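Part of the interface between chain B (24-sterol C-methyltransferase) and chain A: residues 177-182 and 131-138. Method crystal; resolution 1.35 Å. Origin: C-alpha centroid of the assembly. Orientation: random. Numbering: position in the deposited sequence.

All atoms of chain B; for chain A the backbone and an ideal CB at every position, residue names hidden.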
# COMPACT_ATOMS: atom_id res chain seq x y z
N LEU B 177 -0.05 2.51 14.18
CA LEU B 177 -0.46 2.28 12.79
C LEU B 177 0.26 1.04 12.24
O LEU B 177 1.46 0.87 12.46
CB LEU B 177 -0.04 3.48 11.90
CG LEU B 177 -0.68 4.81 12.28
CD1 LEU B 177 -0.01 6.00 11.53
CD2 LEU B 177 -2.20 4.80 11.99
N HIS B 178 -0.45 0.23 11.46
CA HIS B 178 0.22 -0.89 10.79
C HIS B 178 0.82 -0.35 9.50
O HIS B 178 0.14 0.39 8.79
CB HIS B 178 -0.80 -1.95 10.37
CG HIS B 178 -1.55 -2.55 11.51
ND1 HIS B 178 -2.93 -2.61 11.51
CD2 HIS B 178 -1.07 -3.12 12.64
CE1 HIS B 178 -3.26 -3.23 12.64
NE2 HIS B 178 -2.17 -3.55 13.35
N VAL B 179 2.06 -0.72 9.17
CA VAL B 179 2.66 -0.23 7.91
C VAL B 179 2.24 -1.17 6.79
O VAL B 179 2.55 -2.37 6.83
CB VAL B 179 4.20 -0.12 8.03
CG1 VAL B 179 4.83 0.30 6.71
CG2 VAL B 179 4.60 0.84 9.14
N ALA B 180 1.56 -0.61 5.79
CA ALA B 180 1.06 -1.44 4.67
C ALA B 180 1.93 -1.41 3.43
O ALA B 180 1.86 -2.33 2.62
CB ALA B 180 -0.35 -1.01 4.29
N GLU B 181 2.70 -0.33 3.27
CA GLU B 181 3.48 -0.13 2.07
C GLU B 181 4.49 0.95 2.35
O GLU B 181 4.21 1.87 3.13
CB GLU B 181 2.51 0.38 0.97
CG GLU B 181 3.12 0.38 -0.41
CD GLU B 181 3.37 1.75 -1.02
OE1 GLU B 181 4.46 2.31 -0.79
OE2 GLU B 181 2.50 2.23 -1.77
N GLN B 182 5.64 0.84 1.71
CA GLN B 182 6.59 1.95 1.78
C GLN B 182 7.37 1.94 0.47
O GLN B 182 7.82 0.87 0.05
CB GLN B 182 7.50 1.87 2.99
CG GLN B 182 8.36 3.15 3.06
CD GLN B 182 9.27 3.14 4.26
OE1 GLN B 182 10.12 2.23 4.35
NE2 GLN B 182 9.12 4.12 5.18
N UNK A 131 -0.74 -12.73 10.55
CA UNK A 131 -0.74 -12.12 11.86
C UNK A 131 -1.43 -10.76 11.76
O UNK A 131 -1.38 -10.11 10.70
CB UNK A 131 0.68 -11.98 12.40
N UNK A 132 -2.03 -10.25 12.85
CA UNK A 132 -2.65 -8.91 12.78
C UNK A 132 -1.63 -7.87 12.33
O UNK A 132 -0.48 -7.86 12.80
CB UNK A 132 -3.24 -8.51 14.14
N UNK A 133 -2.04 -7.04 11.38
CA UNK A 133 -1.17 -6.02 10.82
C UNK A 133 -0.35 -6.52 9.64
O UNK A 133 0.32 -5.73 8.96
CB UNK A 133 -0.23 -5.49 11.91
N UNK A 134 -0.39 -7.84 9.39
CA UNK A 134 0.32 -8.42 8.25
C UNK A 134 -0.41 -8.07 6.97
O UNK A 134 -1.60 -7.75 6.98
CB UNK A 134 0.45 -9.94 8.39
N UNK A 135 0.32 -8.13 5.81
CA UNK A 135 -0.31 -7.73 4.56
C UNK A 135 -0.51 -8.85 3.58
O UNK A 135 0.23 -9.82 3.60
CB UNK A 135 0.52 -6.63 3.89
N UNK A 136 -1.46 -8.64 2.67
CA UNK A 136 -1.70 -9.51 1.54
C UNK A 136 -1.53 -8.62 0.30
O UNK A 136 -2.28 -7.67 0.12
CB UNK A 136 -3.08 -10.17 1.60
N UNK A 137 -0.53 -8.93 -0.51
CA UNK A 137 -0.27 -8.23 -1.78
C UNK A 137 -0.83 -9.12 -2.86
O UNK A 137 -0.27 -10.19 -3.13
CB UNK A 137 1.22 -7.94 -2.00
N UNK A 138 -1.94 -8.67 -3.49
CA UNK A 138 -2.66 -9.44 -4.49
C UNK A 138 -2.52 -8.73 -5.82
O UNK A 138 -3.16 -7.69 -6.03
CB UNK A 138 -4.13 -9.62 -4.11

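Position 131 lies beyond the reach of chain B: nothing of B:177-182 comes within 5.5 Å of its ideal CB, so the contact leaves the choice wide. Its backbone does more, since its carbonyl O accepts a hydrogen bond from the N of 134, 2.8 Å away, closing a type II turn. The deposited residue is A:Lys131, an extended side chain whose NZ is hydrogen-bonded elsewhere in the structure.

At 132 the CA-to-CB bond points sideways, and the ideal CB stands 5.1 Å from B:His178 NE2. Many side chains could sit here, but phi of -56° and psi of 133°, at the second place of a type II turn, suit proline particularly well. A:Pro132 is found, its ring holding phi near the value the turn needs; the ring stays 5 Å or more from chain B, and the nearest approach to the histidine is by the backbone, A:Pro132 C to B:His178 NE2 at 4.5 Å.

Position 133 is the most tightly determined. Its CA-to-CB direction runs straight toward chain B, and the ideal CB would be 2.6 Å from B:His178 CD2, a clash. Phi is positive, at 88°, and with psi of -9° a CB would also be jammed against the carbonyl O of 132. Both arguments call for glycine, and A:Gly133 is there. Without a side chain, its CA can settle over one face of the imidazole, 3.5 Å from the ring centroid of B:His178 and only 15° off the normal, a CH-pi contact. Its carbonyl O and B:Val179 O each accept a hydrogen bond from one water, at 2.7 Å from the water O in both cases; the water thus joins two acceptors that could not bond directly to each other.

At 134 CA-to-CB points away from chain B, which therefore asks for nothing. The turn itself does: an ideal CB would clash with the O of 131, at 2.9 Å. Glycine avoids this, and the deposited residue is A:Gly134.

Position 135 again points toward chain B, its ideal CB 4.7 Å from B:Ala180 O. The gap is modest, so a small or beta-branched residue such as valine, threonine or serine would suit the strand. It is A:Thr135, in the p rotamer, whose CG2 packs 3.8 Å from B:Ala180 O and 4.1 Å from B:Val179 O. These are van der Waals contacts made by a methyl group.

Position 136 is out of reach of chain B, and any residue at ease in a strand would serve as far as this contact is concerned; A:Phe136 occupies it.

At 137 CA-to-CB points sideways and no atom of chain B is near the ideal CB, yet B:Ala180 O lies farther off as an acceptor. A long side chain ending in a donor could span the distance. A:Tyr137, with chi1 at -89°, does so: its OH donates a hydrogen bond to B:Ala180 O at 2.7 Å, with that oxygen near the ring plane. The same OH lies 3.3 Å from B:Glu181 CG.

Position 138 is out of reach as well, and holds A:Cys138.

Chain A 131-138: KPGGTFYC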
# COMPACT_ATOMS: atom_id res chain seq x y z
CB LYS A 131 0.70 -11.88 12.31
CG LYS A 131 1.44 -13.16 12.62
CD LYS A 131 2.87 -12.87 12.97
CE LYS A 131 3.65 -14.13 13.22
NZ LYS A 131 5.07 -13.81 13.51
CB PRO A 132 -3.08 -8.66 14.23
CG PRO A 132 -3.35 -10.03 14.77
CD PRO A 132 -2.27 -10.90 14.16
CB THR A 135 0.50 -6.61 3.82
OG1 THR A 135 1.71 -7.14 3.29
CG2 THR A 135 0.78 -5.39 4.68
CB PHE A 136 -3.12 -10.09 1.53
CG PHE A 136 -3.46 -10.87 0.28
CD1 PHE A 136 -2.49 -11.64 -0.36
CD2 PHE A 136 -4.75 -10.87 -0.23
CE1 PHE A 136 -2.81 -12.39 -1.50
CE2 PHE A 136 -5.07 -11.62 -1.38
CZ PHE A 136 -4.10 -12.37 -2.01
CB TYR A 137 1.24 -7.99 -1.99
CG TYR A 137 1.69 -6.67 -1.39
CD1 TYR A 137 1.50 -6.39 -0.04
CD2 TYR A 137 2.25 -5.67 -2.19
CE1 TYR A 137 1.83 -5.14 0.50
CE2 TYR A 137 2.59 -4.43 -1.67
CZ TYR A 137 2.35 -4.16 -0.34
OH TYR A 137 2.68 -2.89 0.14
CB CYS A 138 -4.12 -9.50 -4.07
SG CYS A 138 -5.18 -10.42 -5.22
O HOH W 1 2.70 -4.70 8.17
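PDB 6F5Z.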